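Local coordinates for putative major capsid protein (Cafeteriavirus-dependent mavirus, PDB 6G44) that probably forms the icosahedral shell of a marine virophage, its double jelly-roll subunits associating as trimers, at residues 79-84 and 259-264; 85-90 and 247-252; 92-97 and 162-167; 143-148 and 174-179; 185-190 and 197-202. One frame throughout, in Å; residues are numbered along the deposited sequence.

Contact 1. Residues 79-84 and 259-264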
# COMPACT_ATOMS: atom_id res chain seq x y z
N PHE C 79 -8.76 30.34 -5.93
CA PHE C 79 -9.62 30.97 -6.92
C PHE C 79 -11.03 30.49 -6.74
O PHE C 79 -11.29 29.52 -6.00
CB PHE C 79 -9.14 30.64 -8.33
CG PHE C 79 -9.04 29.14 -8.60
CD1 PHE C 79 -10.14 28.43 -9.07
CD2 PHE C 79 -7.86 28.45 -8.33
CE1 PHE C 79 -10.05 27.06 -9.30
CE2 PHE C 79 -7.77 27.08 -8.55
CZ PHE C 79 -8.87 26.40 -9.03
N THR C 80 -11.95 31.14 -7.44
CA THR C 80 -13.33 30.72 -7.54
C THR C 80 -13.59 30.30 -8.98
O THR C 80 -13.22 31.01 -9.90
CB THR C 80 -14.30 31.85 -7.12
OG1 THR C 80 -14.05 32.21 -5.76
CG2 THR C 80 -15.75 31.43 -7.29
N ALA C 81 -14.17 29.12 -9.17
CA ALA C 81 -14.62 28.64 -10.47
C ALA C 81 -16.13 28.68 -10.53
O ALA C 81 -16.80 28.14 -9.64
CB ALA C 81 -14.14 27.22 -10.71
N GLU C 82 -16.66 29.29 -11.59
CA GLU C 82 -18.09 29.25 -11.87
C GLU C 82 -18.33 28.33 -13.05
O GLU C 82 -17.79 28.56 -14.11
CB GLU C 82 -18.65 30.65 -12.19
CG GLU C 82 -20.16 30.62 -12.41
CD GLU C 82 -20.80 31.99 -12.59
OE1 GLU C 82 -22.04 32.04 -12.58
OE2 GLU C 82 -20.09 32.99 -12.77
N ILE C 83 -19.12 27.28 -12.83
CA ILE C 83 -19.43 26.30 -13.86
C ILE C 83 -20.87 26.51 -14.29
O ILE C 83 -21.78 26.43 -13.47
CB ILE C 83 -19.28 24.84 -13.33
CG1 ILE C 83 -17.87 24.65 -12.78
CG2 ILE C 83 -19.65 23.88 -14.44
CD1 ILE C 83 -17.69 23.37 -11.98
N LYS C 84 -21.03 26.77 -15.59
CA LYS C 84 -22.35 27.04 -16.18
C LYS C 84 -22.77 25.94 -17.15
O LYS C 84 -21.94 25.15 -17.62
CB LYS C 84 -22.34 28.38 -16.92
CG LYS C 84 -21.92 29.55 -16.05
CD LYS C 84 -21.86 30.84 -16.87
CE LYS C 84 -20.98 31.88 -16.22
NZ LYS C 84 -20.47 32.90 -17.19
N VAL C 259 -16.89 27.50 -18.08
CA VAL C 259 -16.30 27.68 -16.75
C VAL C 259 -15.46 28.93 -16.78
O VAL C 259 -14.72 29.17 -17.75
CB VAL C 259 -15.44 26.45 -16.36
CG1 VAL C 259 -14.85 26.64 -14.98
CG2 VAL C 259 -16.28 25.18 -16.44
N ASP C 260 -15.59 29.74 -15.73
CA ASP C 260 -14.84 30.99 -15.56
C ASP C 260 -14.08 30.99 -14.24
O ASP C 260 -14.67 30.62 -13.24
CB ASP C 260 -15.83 32.17 -15.52
CG ASP C 260 -16.53 32.38 -16.85
OD1 ASP C 260 -15.86 32.33 -17.89
OD2 ASP C 260 -17.75 32.61 -16.84
N ILE C 261 -12.84 31.48 -14.24
CA ILE C 261 -12.02 31.65 -13.03
C ILE C 261 -12.01 33.13 -12.65
O ILE C 261 -11.79 34.00 -13.51
CB ILE C 261 -10.57 31.19 -13.29
CG1 ILE C 261 -10.54 29.74 -13.82
CG2 ILE C 261 -9.66 31.37 -12.07
CD1 ILE C 261 -11.06 28.67 -12.86
N THR C 262 -12.27 33.38 -11.38
CA THR C 262 -12.19 34.72 -10.81
C THR C 262 -11.48 34.69 -9.48
O THR C 262 -11.35 33.63 -8.84
CB THR C 262 -13.59 35.36 -10.65
OG1 THR C 262 -14.39 34.60 -9.72
CG2 THR C 262 -14.29 35.48 -12.00
N GLY C 263 -11.03 35.85 -9.03
CA GLY C 263 -10.42 35.99 -7.73
C GLY C 263 -9.12 35.22 -7.59
O GLY C 263 -8.73 34.89 -6.47
N PHE C 264 -8.45 34.95 -8.70
CA PHE C 264 -7.19 34.17 -8.67
C PHE C 264 -6.10 34.85 -7.85
O PHE C 264 -5.83 36.04 -8.00
CB PHE C 264 -6.71 33.87 -10.07
CG PHE C 264 -5.48 33.01 -10.12
CD1 PHE C 264 -5.61 31.64 -10.07
CD2 PHE C 264 -4.23 33.56 -10.20
CE1 PHE C 264 -4.48 30.83 -10.11
CE2 PHE C 264 -3.10 32.76 -10.24
CZ PHE C 264 -3.23 31.39 -10.17
O HOH W 1 -15.77 32.58 -10.90
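Two antiparallel strands of the first jelly roll mesh here around Ala81, whose small side chain forms a dip in the face that Ile261 CD1 fills. Ile261, across from it in a non-hydrogen-bonded pair, folds CD1 back toward the neighbouring strand (chi2 -64°), so that this methyl lies 4.0 Å from Ala81 CB and also meets Phe79 CD1 at 3.9 Å. The other branch, Ile261 CG2, rests 3.8 Å from Phe79 CB, and the aromatic side chain is thus touched by both arms of one isoleucine. Further along the same face Ile83 and Val259 run alongside each other in the same direction, with CG1 of Ile83 4.0 Å from CG2 of Val259. The other face is polar: the extended Lys84 meets the Asp260 side chain obliquely, NZ 2.8 Å from OD2, in a salt bridge, while Thr80 OG1 turns to Asp199. Strand 195-205 flanks residues 79-84 in the sheet, and the apolar face of the pair packs on helix 238-241 and strand 242-244.

Contact 2. Residues 85-90 and 247-252; sequences NILADS and DVKLVA
Neither segment is a regular strand, yet the two backbones meet in a single bridge between Ile86 and Leu250. Leu87 N donates to Lys249 O at 2.9 Å, and Val251 N donates to Asn85 O at 2.9 Å. Both N-H groups point almost straight at their acceptors but stand above the carbonyl planes, by 40° and 48° respectively. Beyond the bridge, residues 87-90 form a type II beta turn. Its backbone bond from Ser90 N to Leu87 O is weak, whereas Ser90 OG donates to the same oxygen at 2.7 Å.

Leu87 and Lys249 run alongside each other in the same direction: the CD2 methyl of Leu87, whose CG is anti to the backbone N, lies against CB and CD of the extended lysine, 3.8 Å from CD. Val251 CG2 comes within 3.6 Å of Ile86 O. On the buried side, the Ile86 and Val248 side chains cross obliquely, CG2 of Ile86 4.1 Å from CG1 of Val248, next to Leu92. Asn85 ND2 is held by Asp256 O.

A bridging water donates to Ser90 OG and accepts from Lys249 N, 2.9 Å away, extending the two direct bonds into a polar seam. The chemistry implies that main-chain polarity joins these two loops at the end of the first jelly roll, with aliphatic groups filling in around it.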
# COMPACT_ATOMS: atom_id res chain seq x y z
N ASN C 85 -24.08 25.94 -17.45
CA ASN C 85 -24.72 25.01 -18.42
C ASN C 85 -25.05 23.64 -17.81
O ASN C 85 -25.22 22.67 -18.54
CB ASN C 85 -23.92 24.82 -19.73
CG ASN C 85 -23.61 26.13 -20.44
OD1 ASN C 85 -24.30 27.15 -20.23
ND2 ASN C 85 -22.57 26.12 -21.26
N ILE C 86 -25.18 23.59 -16.49
CA ILE C 86 -25.56 22.38 -15.78
C ILE C 86 -27.07 22.25 -15.76
O ILE C 86 -27.75 23.15 -15.31
CB ILE C 86 -25.05 22.39 -14.33
CG1 ILE C 86 -23.53 22.62 -14.27
CG2 ILE C 86 -25.40 21.08 -13.62
CD1 ILE C 86 -23.03 22.92 -12.88
N LEU C 87 -27.58 21.11 -16.22
CA LEU C 87 -29.03 20.84 -16.20
C LEU C 87 -29.61 21.18 -14.83
O LEU C 87 -29.06 20.82 -13.79
CB LEU C 87 -29.32 19.38 -16.56
CG LEU C 87 -30.81 19.03 -16.76
CD1 LEU C 87 -31.34 19.63 -18.05
CD2 LEU C 87 -30.98 17.52 -16.76
N ALA C 88 -30.75 21.87 -14.80
CA ALA C 88 -31.37 22.23 -13.55
C ALA C 88 -31.68 20.99 -12.72
O ALA C 88 -31.96 19.94 -13.27
CB ALA C 88 -32.65 23.03 -13.81
N ASP C 89 -31.62 21.14 -11.40
CA ASP C 89 -31.89 20.05 -10.44
C ASP C 89 -30.82 18.95 -10.42
O ASP C 89 -31.08 17.85 -9.96
CB ASP C 89 -33.30 19.43 -10.61
CG ASP C 89 -34.40 20.47 -10.52
OD1 ASP C 89 -34.40 21.26 -9.53
OD2 ASP C 89 -35.26 20.52 -11.43
N SER C 90 -29.61 19.26 -10.90
CA SER C 90 -28.52 18.28 -10.88
C SER C 90 -27.90 18.21 -9.49
O SER C 90 -27.54 19.24 -8.93
CB SER C 90 -27.43 18.64 -11.88
OG SER C 90 -27.85 18.48 -13.23
N ASP C 247 -20.84 12.18 -16.96
CA ASP C 247 -22.28 11.96 -16.82
C ASP C 247 -23.04 13.10 -16.15
O ASP C 247 -24.24 12.95 -15.89
CB ASP C 247 -22.61 10.59 -16.21
CG ASP C 247 -22.15 10.39 -14.76
OD1 ASP C 247 -21.30 11.17 -14.24
OD2 ASP C 247 -22.65 9.39 -14.16
N VAL C 248 -22.40 14.26 -15.97
CA VAL C 248 -23.15 15.47 -15.61
C VAL C 248 -23.96 15.88 -16.84
O VAL C 248 -23.43 15.94 -17.94
CB VAL C 248 -22.24 16.64 -15.18
CG1 VAL C 248 -23.04 17.91 -14.86
CG2 VAL C 248 -21.42 16.24 -13.95
N LYS C 249 -25.23 16.17 -16.63
CA LYS C 249 -26.11 16.53 -17.75
C LYS C 249 -26.06 18.04 -18.03
O LYS C 249 -25.90 18.87 -17.11
CB LYS C 249 -27.53 16.10 -17.44
CG LYS C 249 -27.71 14.60 -17.28
CD LYS C 249 -29.15 14.23 -16.97
CE LYS C 249 -29.35 12.72 -16.99
NZ LYS C 249 -30.65 12.30 -16.40
N LEU C 250 -26.22 18.37 -19.31
CA LEU C 250 -26.12 19.73 -19.82
C LEU C 250 -27.51 20.33 -20.06
O LEU C 250 -28.45 19.62 -20.40
CB LEU C 250 -25.36 19.73 -21.15
CG LEU C 250 -23.85 19.45 -21.13
CD1 LEU C 250 -23.36 18.83 -22.44
CD2 LEU C 250 -23.08 20.73 -20.86
N VAL C 251 -27.60 21.64 -19.89
CA VAL C 251 -28.78 22.44 -20.30
C VAL C 251 -29.04 22.16 -21.78
O VAL C 251 -28.08 21.97 -22.56
CB VAL C 251 -28.52 23.95 -20.07
CG1 VAL C 251 -29.58 24.83 -20.74
CG2 VAL C 251 -28.51 24.28 -18.59
N ALA C 252 -30.31 22.19 -22.18
CA ALA C 252 -30.68 21.94 -23.56
C ALA C 252 -30.00 22.94 -24.48
O ALA C 252 -30.02 24.14 -24.22
CB ALA C 252 -32.20 22.03 -23.71
O HOH W 2 -26.52 16.18 -14.01

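Contact 3. Residues 92-97 and 162-167. With SO4 (sulfate ion), chain F; SO4 (sulfate ion), chain K.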
# COMPACT_ATOMS: atom_id res chain seq x y z
N LEU C 92 -24.99 16.91 -8.69
CA LEU C 92 -23.52 17.04 -8.84
C LEU C 92 -22.73 16.12 -7.90
O LEU C 92 -21.52 16.25 -7.81
CB LEU C 92 -23.05 18.49 -8.71
CG LEU C 92 -23.66 19.42 -9.77
CD1 LEU C 92 -23.22 20.85 -9.49
CD2 LEU C 92 -23.29 19.01 -11.17
N LYS C 93 -23.41 15.17 -7.26
CA LYS C 93 -22.72 14.38 -6.25
C LYS C 93 -21.62 13.56 -6.90
O LYS C 93 -21.84 12.84 -7.88
CB LYS C 93 -23.70 13.50 -5.47
CG LYS C 93 -23.09 12.66 -4.35
CD LYS C 93 -22.26 13.45 -3.35
CE LYS C 93 -21.86 12.58 -2.17
NZ LYS C 93 -23.04 12.11 -1.38
N ASP C 94 -20.42 13.70 -6.34
CA ASP C 94 -19.23 12.96 -6.80
C ASP C 94 -18.86 13.23 -8.26
O ASP C 94 -18.31 12.37 -8.96
CB ASP C 94 -19.37 11.44 -6.51
CG ASP C 94 -19.51 11.13 -5.03
OD1 ASP C 94 -18.89 11.81 -4.20
OD2 ASP C 94 -20.22 10.15 -4.69
N GLN C 95 -19.15 14.43 -8.75
CA GLN C 95 -18.94 14.74 -10.16
C GLN C 95 -17.99 15.90 -10.47
O GLN C 95 -17.61 16.06 -11.63
CB GLN C 95 -20.29 15.01 -10.83
CG GLN C 95 -21.05 13.71 -11.02
CD GLN C 95 -22.47 13.90 -11.52
OE1 GLN C 95 -23.19 14.76 -11.03
NE2 GLN C 95 -22.86 13.07 -12.50
N ILE C 96 -17.56 16.66 -9.47
CA ILE C 96 -16.72 17.84 -9.67
C ILE C 96 -15.43 17.70 -8.88
O ILE C 96 -15.45 17.30 -7.70
CB ILE C 96 -17.43 19.14 -9.18
CG1 ILE C 96 -18.80 19.32 -9.84
CG2 ILE C 96 -16.56 20.37 -9.43
CD1 ILE C 96 -18.76 19.46 -11.34
N GLY C 97 -14.32 18.05 -9.50
CA GLY C 97 -13.05 18.12 -8.80
C GLY C 97 -12.03 18.81 -9.63
O GLY C 97 -12.35 19.66 -10.48
N PRO C 162 -12.39 9.49 -9.59
CA PRO C 162 -11.56 10.39 -8.79
C PRO C 162 -12.33 11.61 -8.26
O PRO C 162 -11.81 12.31 -7.42
CB PRO C 162 -10.46 10.81 -9.76
CG PRO C 162 -11.11 10.75 -11.08
CD PRO C 162 -12.05 9.59 -11.02
N TYR C 163 -13.57 11.83 -8.72
CA TYR C 163 -14.37 12.92 -8.13
C TYR C 163 -15.27 12.49 -7.00
O TYR C 163 -16.03 13.30 -6.49
CB TYR C 163 -15.10 13.72 -9.24
CG TYR C 163 -14.14 14.16 -10.32
CD1 TYR C 163 -12.87 14.68 -10.03
CD2 TYR C 163 -14.48 14.03 -11.68
CE1 TYR C 163 -11.97 15.01 -11.03
CE2 TYR C 163 -13.59 14.38 -12.69
CZ TYR C 163 -12.34 14.87 -12.37
OH TYR C 163 -11.39 15.19 -13.31
N ARG C 164 -15.05 11.27 -6.49
CA ARG C 164 -15.74 10.86 -5.28
C ARG C 164 -15.14 11.83 -4.21
O ARG C 164 -13.93 12.08 -4.10
CB ARG C 164 -15.29 9.44 -4.88
CG ARG C 164 -16.12 8.37 -5.60
CD ARG C 164 -15.51 6.96 -5.63
NE ARG C 164 -15.56 6.32 -4.30
CZ ARG C 164 -15.00 5.16 -3.96
NH1 ARG C 164 -14.33 4.41 -4.83
NH2 ARG C 164 -15.11 4.74 -2.72
N GLN C 165 -16.07 12.36 -3.43
CA GLN C 165 -15.66 13.24 -2.33
C GLN C 165 -15.03 12.43 -1.20
O GLN C 165 -15.00 11.20 -1.24
CB GLN C 165 -16.82 14.09 -1.88
CG GLN C 165 -17.99 13.41 -1.28
CD GLN C 165 -19.04 14.46 -0.86
OE1 GLN C 165 -19.54 14.43 0.24
NE2 GLN C 165 -19.40 15.37 -1.79
N GLY C 166 -14.46 13.14 -0.23
CA GLY C 166 -13.79 12.48 0.89
C GLY C 166 -14.64 11.47 1.63
O GLY C 166 -14.21 10.38 1.94
N THR C 167 -15.89 11.82 1.89
CA THR C 167 -16.79 10.89 2.59
C THR C 167 -17.13 9.66 1.77
O THR C 167 -17.69 8.68 2.28
CB THR C 167 -18.09 11.57 3.03
OG1 THR C 167 -18.81 11.96 1.86
CG2 THR C 167 -17.83 12.73 3.97
S SO4 F . -22.81 13.21 2.16
O1 SO4 F . -22.55 13.88 0.87
O2 SO4 F . -23.54 11.94 1.92
O3 SO4 F . -21.52 12.94 2.83
O4 SO4 F . -23.72 14.07 2.94
S SO4 K . -14.43 0.91 -2.80
O1 SO4 K . -15.87 0.76 -3.10
O2 SO4 K . -13.72 1.61 -3.91
O3 SO4 K . -13.87 -0.47 -2.61
O4 SO4 K . -14.34 1.71 -1.53
O HOH W 3 -18.84 15.95 -4.42
O HOH W 4 -16.19 15.85 -5.55
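Positive backbone angles at Asp94 (phi 60°, psi 30°), in the type II beta turn from Leu92 to Gln95, and a carboxylate swung anti to its own carbonyl carbon (chi1 -61°) place OD1 at the chain of the facing loop. There it accepts from Gln165 N, 3.0 Å away; the N-H is nearly straight but comes from above the carboxylate plane. Gln165, its CG wedged between N and C, sends its amide across the bent chain of Lys93 at about a right angle, CD lying 3.6 Å from Lys93 CE. This loop-to-loop contact of the first jelly roll reaches a subunit interface. Lys93 NZ donates to a sulfate, probably from the crystallisation liquor, that is also bonded by Lys155, Asn400 and Thr403 of the second subunit. A second sulfate, likewise probably from the liquor, links Arg164 NH1, which also donates to Met159 O while NH2 is held by Glu168 O, with Arg164 of that subunit. At the inner end the Tyr163 ring, its OH bonded to Arg176, packs directly on the backbone of Gly97 in strand 96-98: over one face lies Gly97 N, 3.7 Å from Tyr163 CD1.

Contact 4. Residues 143-148 and 174-179; sequences SPCSDV and MSRGLG
Residues 144-148 and 174-176 meet at a steep angle, their end-to-end directions 112° apart, with the alpha carbons of Cys145 and Arg176 4.8 Å from each other. Arg176 carries the contact. Its aliphatic part runs past Cys145, CD lying 4.0 Å from Cys145 CB, and a bend at chi3 (-53°) then turns the guanidinium toward Asp147. NH1 donates to Asp147 O at 2.9 Å from above the carbonyl plane, and a salt bridge of 3.3 Å joins it to Asp147 OD1, the carboxylate and guanidinium planes 28° apart. Each segment carries an ST turn, Ser143 OG accepting from Cys145 N and Ser175 OG, which also bonds to Arg164 O, from Gly177 N; both belong to the long connection between helix 136-142 and strand 183-186 of the first jelly roll. Arg176 NE reaches Leu98 O and NH2 forms a salt bridge with Asp149, so this buried charge is gripped from several sides. A water accepts from Asp147 N and donates to Ser175 O, 2.9 Å away.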
# COMPACT_ATOMS: atom_id res chain seq x y z
N SER C 143 1.35 16.82 -4.95
CA SER C 143 0.06 17.48 -5.14
C SER C 143 -1.02 16.76 -4.35
O SER C 143 -0.98 15.51 -4.27
CB SER C 143 -0.34 17.44 -6.61
OG SER C 143 -1.60 18.03 -6.86
N PRO C 144 -2.04 17.48 -3.87
CA PRO C 144 -3.24 16.84 -3.30
C PRO C 144 -4.04 16.08 -4.36
O PRO C 144 -4.88 15.25 -4.01
CB PRO C 144 -4.05 18.01 -2.72
CG PRO C 144 -3.61 19.18 -3.57
CD PRO C 144 -2.14 18.96 -3.84
N CYS C 145 -3.82 16.38 -5.63
CA CYS C 145 -4.56 15.73 -6.71
C CYS C 145 -3.59 14.86 -7.48
O CYS C 145 -3.20 15.20 -8.61
CB CYS C 145 -5.16 16.81 -7.61
SG CYS C 145 -6.45 17.75 -6.76
N SER C 146 -3.21 13.73 -6.89
CA SER C 146 -2.17 12.86 -7.44
C SER C 146 -2.68 11.63 -8.17
O SER C 146 -1.90 11.00 -8.87
CB SER C 146 -1.19 12.40 -6.36
OG SER C 146 -1.84 11.70 -5.33
N ASP C 147 -3.96 11.30 -8.05
CA ASP C 147 -4.52 10.16 -8.76
C ASP C 147 -4.52 10.46 -10.26
O ASP C 147 -4.94 11.57 -10.65
CB ASP C 147 -5.93 9.89 -8.25
CG ASP C 147 -6.62 8.78 -9.00
OD1 ASP C 147 -7.28 9.10 -10.02
OD2 ASP C 147 -6.54 7.61 -8.56
N VAL C 148 -4.08 9.49 -11.07
CA VAL C 148 -3.98 9.60 -12.51
C VAL C 148 -5.10 8.79 -13.15
O VAL C 148 -5.30 7.61 -12.79
CB VAL C 148 -2.58 9.16 -12.99
CG1 VAL C 148 -2.51 9.07 -14.49
CG2 VAL C 148 -1.50 10.08 -12.45
N MET C 174 -6.78 8.26 -3.82
CA MET C 174 -7.56 7.95 -5.01
C MET C 174 -8.38 9.13 -5.49
O MET C 174 -8.90 9.13 -6.62
CB MET C 174 -8.57 6.81 -4.72
CG MET C 174 -7.93 5.48 -4.35
SD MET C 174 -7.01 4.82 -5.74
CE MET C 174 -5.36 5.31 -5.27
N SER C 175 -8.53 10.13 -4.62
CA SER C 175 -9.49 11.21 -4.87
C SER C 175 -8.86 12.54 -5.28
O SER C 175 -7.94 13.03 -4.63
CB SER C 175 -10.33 11.43 -3.61
OG SER C 175 -11.24 12.54 -3.81
N ARG C 176 -9.42 13.14 -6.35
CA ARG C 176 -9.22 14.55 -6.71
C ARG C 176 -10.50 15.36 -6.49
O ARG C 176 -10.65 16.47 -7.03
CB ARG C 176 -8.79 14.65 -8.18
CG ARG C 176 -7.59 13.80 -8.55
CD ARG C 176 -6.98 14.16 -9.92
NE ARG C 176 -7.97 14.15 -11.01
CZ ARG C 176 -8.23 13.13 -11.84
NH1 ARG C 176 -7.62 11.95 -11.73
NH2 ARG C 176 -9.18 13.27 -12.75
N GLY C 177 -11.38 14.82 -5.65
CA GLY C 177 -12.70 15.40 -5.44
C GLY C 177 -12.73 16.36 -4.29
O GLY C 177 -11.71 16.62 -3.63
N LEU C 178 -13.92 16.86 -4.01
CA LEU C 178 -14.11 17.85 -2.95
C LEU C 178 -14.03 17.19 -1.59
O LEU C 178 -14.28 15.99 -1.45
CB LEU C 178 -15.44 18.55 -3.13
CG LEU C 178 -15.67 19.19 -4.50
CD1 LEU C 178 -17.08 19.77 -4.59
CD2 LEU C 178 -14.60 20.19 -4.85
N GLY C 179 -13.65 17.94 -0.57
CA GLY C 179 -13.76 17.45 0.79
C GLY C 179 -12.82 16.29 1.10
O GLY C 179 -13.15 15.44 1.91
O HOH W 5 -5.39 12.15 -5.55

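Contact 5. Residues 185-190 and 197-202; sequences YIHPRA and KIDFVV
Lys197, the first residue of 197-202, gives its carbonyl to His187 N at 2.9 Å, almost in line with the carbonyl bond. Its CB sits over one face of the imidazole, 3.7 Å from the ring centroid, in a CH-pi contact, and the extended chain then leads away from the hairpin. A water accepts from Lys197 N and donates to His187 O, prolonging the ladder where regular pairing stops. Ile198 faces the opposite side of the sheet, where it runs alongside Ile186 in the same direction, with the two CG1 atoms 4.2 Å apart; strand 96-98 packs there through Ile96.

At Asp199 the backbones form a hydrogen-bonded pair, Asp199 N donating to Tyr185 O at 2.8 Å and Tyr185 N donating to Asp199 O. The side chain, with CG anti to its carbonyl carbon, brings OD1 to His187 NE2 at 2.8 Å. OD1 lies close to the imidazole plane, whereas NE2 approaches it from above the carboxylate plane, the two planes standing 76° apart. NE2 therefore carries a proton, and the carboxylate may help stabilise a charged imidazole. OD1 is also bonded to Thr80 OG1, while OD2 approaches the edge of the Tyr185 ring, 3.7 Å from CD2. Phe200 then turns its ring to Phe79 of the adjoining strand. The arrangement is an antiparallel beta hairpin within the first jelly roll, with a His-carboxylate hydrogen bond across its strands.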
# COMPACT_ATOMS: atom_id res chain seq x y z
N TYR C 185 -14.94 25.39 -1.04
CA TYR C 185 -16.24 25.85 -0.54
C TYR C 185 -17.22 26.02 -1.69
O TYR C 185 -16.95 26.79 -2.61
CB TYR C 185 -16.12 27.18 0.20
CG TYR C 185 -17.48 27.66 0.69
CD1 TYR C 185 -18.18 26.94 1.64
CD2 TYR C 185 -18.06 28.82 0.17
CE1 TYR C 185 -19.42 27.36 2.09
CE2 TYR C 185 -19.31 29.25 0.62
CZ TYR C 185 -19.98 28.51 1.57
OH TYR C 185 -21.24 28.89 2.02
N ILE C 186 -18.34 25.31 -1.62
CA ILE C 186 -19.43 25.44 -2.61
C ILE C 186 -20.39 26.53 -2.14
O ILE C 186 -20.95 26.45 -1.04
CB ILE C 186 -20.21 24.13 -2.77
CG1 ILE C 186 -19.26 23.01 -3.22
CG2 ILE C 186 -21.33 24.29 -3.80
CD1 ILE C 186 -19.82 21.62 -3.01
N HIS C 187 -20.59 27.54 -2.99
CA HIS C 187 -21.51 28.61 -2.66
C HIS C 187 -22.92 28.04 -2.71
O HIS C 187 -23.22 27.13 -3.48
CB HIS C 187 -21.40 29.74 -3.67
CG HIS C 187 -20.05 30.42 -3.73
ND1 HIS C 187 -19.92 31.71 -4.18
CD2 HIS C 187 -18.79 29.98 -3.48
CE1 HIS C 187 -18.64 32.05 -4.18
NE2 HIS C 187 -17.93 31.01 -3.76
N PRO C 188 -23.84 28.59 -1.89
CA PRO C 188 -25.23 28.15 -1.94
C PRO C 188 -25.83 28.21 -3.36
O PRO C 188 -25.57 29.15 -4.11
CB PRO C 188 -25.93 29.16 -1.02
CG PRO C 188 -24.88 29.47 0.00
CD PRO C 188 -23.63 29.59 -0.82
N ARG C 189 -26.62 27.19 -3.69
CA ARG C 189 -27.25 27.04 -4.99
C ARG C 189 -28.73 27.38 -4.86
O ARG C 189 -29.41 26.86 -4.00
CB ARG C 189 -27.09 25.62 -5.50
CG ARG C 189 -25.65 25.16 -5.66
CD ARG C 189 -25.59 23.67 -5.94
NE ARG C 189 -26.07 23.34 -7.28
CZ ARG C 189 -26.29 22.11 -7.74
NH1 ARG C 189 -26.14 21.05 -6.96
NH2 ARG C 189 -26.69 21.93 -8.99
N ALA C 190 -29.21 28.25 -5.74
CA ALA C 190 -30.64 28.63 -5.75
C ALA C 190 -31.47 27.56 -6.43
O ALA C 190 -30.99 26.87 -7.32
CB ALA C 190 -30.83 29.96 -6.47
N LYS C 197 -20.79 27.88 -8.07
CA LYS C 197 -19.51 28.54 -7.79
C LYS C 197 -18.83 27.76 -6.68
O LYS C 197 -19.44 27.48 -5.66
CB LYS C 197 -19.68 30.01 -7.38
CG LYS C 197 -19.94 30.93 -8.55
CD LYS C 197 -20.11 32.37 -8.08
CE LYS C 197 -20.31 33.31 -9.26
NZ LYS C 197 -20.26 34.73 -8.77
N ILE C 198 -17.56 27.45 -6.90
CA ILE C 198 -16.75 26.70 -5.93
C ILE C 198 -15.42 27.43 -5.73
O ILE C 198 -14.70 27.73 -6.70
CB ILE C 198 -16.47 25.25 -6.40
CG1 ILE C 198 -17.78 24.57 -6.78
CG2 ILE C 198 -15.73 24.47 -5.31
CD1 ILE C 198 -17.64 23.22 -7.42
N ASP C 199 -15.08 27.69 -4.48
CA ASP C 199 -13.77 28.21 -4.10
C ASP C 199 -12.84 27.01 -3.91
O ASP C 199 -13.23 25.99 -3.31
CB ASP C 199 -13.83 28.97 -2.77
CG ASP C 199 -14.84 30.11 -2.78
OD1 ASP C 199 -15.19 30.62 -3.87
OD2 ASP C 199 -15.30 30.47 -1.67
N PHE C 200 -11.63 27.13 -4.41
CA PHE C 200 -10.57 26.11 -4.27
C PHE C 200 -9.30 26.74 -3.70
O PHE C 200 -8.97 27.90 -4.00
CB PHE C 200 -10.18 25.53 -5.62
CG PHE C 200 -11.24 24.70 -6.29
CD1 PHE C 200 -11.30 23.35 -6.07
CD2 PHE C 200 -12.15 25.28 -7.17
CE1 PHE C 200 -12.23 22.58 -6.71
CE2 PHE C 200 -13.12 24.51 -7.80
CZ PHE C 200 -13.14 23.14 -7.59
N VAL C 201 -8.54 25.95 -2.94
CA VAL C 201 -7.18 26.29 -2.52
C VAL C 201 -6.34 25.04 -2.76
O VAL C 201 -6.70 23.96 -2.25
CB VAL C 201 -7.06 26.70 -1.06
CG1 VAL C 201 -5.65 27.11 -0.73
CG2 VAL C 201 -8.00 27.84 -0.72
N VAL C 202 -5.25 25.17 -3.48
CA VAL C 202 -4.32 24.03 -3.76
C VAL C 202 -2.90 24.48 -3.49
O VAL C 202 -2.48 25.53 -4.01
CB VAL C 202 -4.43 23.55 -5.22
CG1 VAL C 202 -3.38 22.49 -5.54
CG2 VAL C 202 -5.84 23.05 -5.49
O HOH W 6 -22.96 27.69 -6.19

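How the contacts relate
From the N terminus, strand 74-84 opens contact 1, whose loop closes only at 259-264 and encloses the other four. Residues 85-90 follow directly and open contact 2, nested within contact 1 and closed at 247-252; contacts 3, 4 and 5 lie inside it. Contact 3 opens at 92-97, and contact 4 starts before it closes, so these two cross; Pro162 O and Arg176 N join them. Contact 5 closes a short hairpin after both. Its strand 195-205 neighbours strand 74-84, tying it to contact 1, while Gln95 and Asp247 link contacts 2 and 3. Together they tie loops to one another and to the first jelly roll's sheet, and contacts 3 and 5 both touch the second subunit.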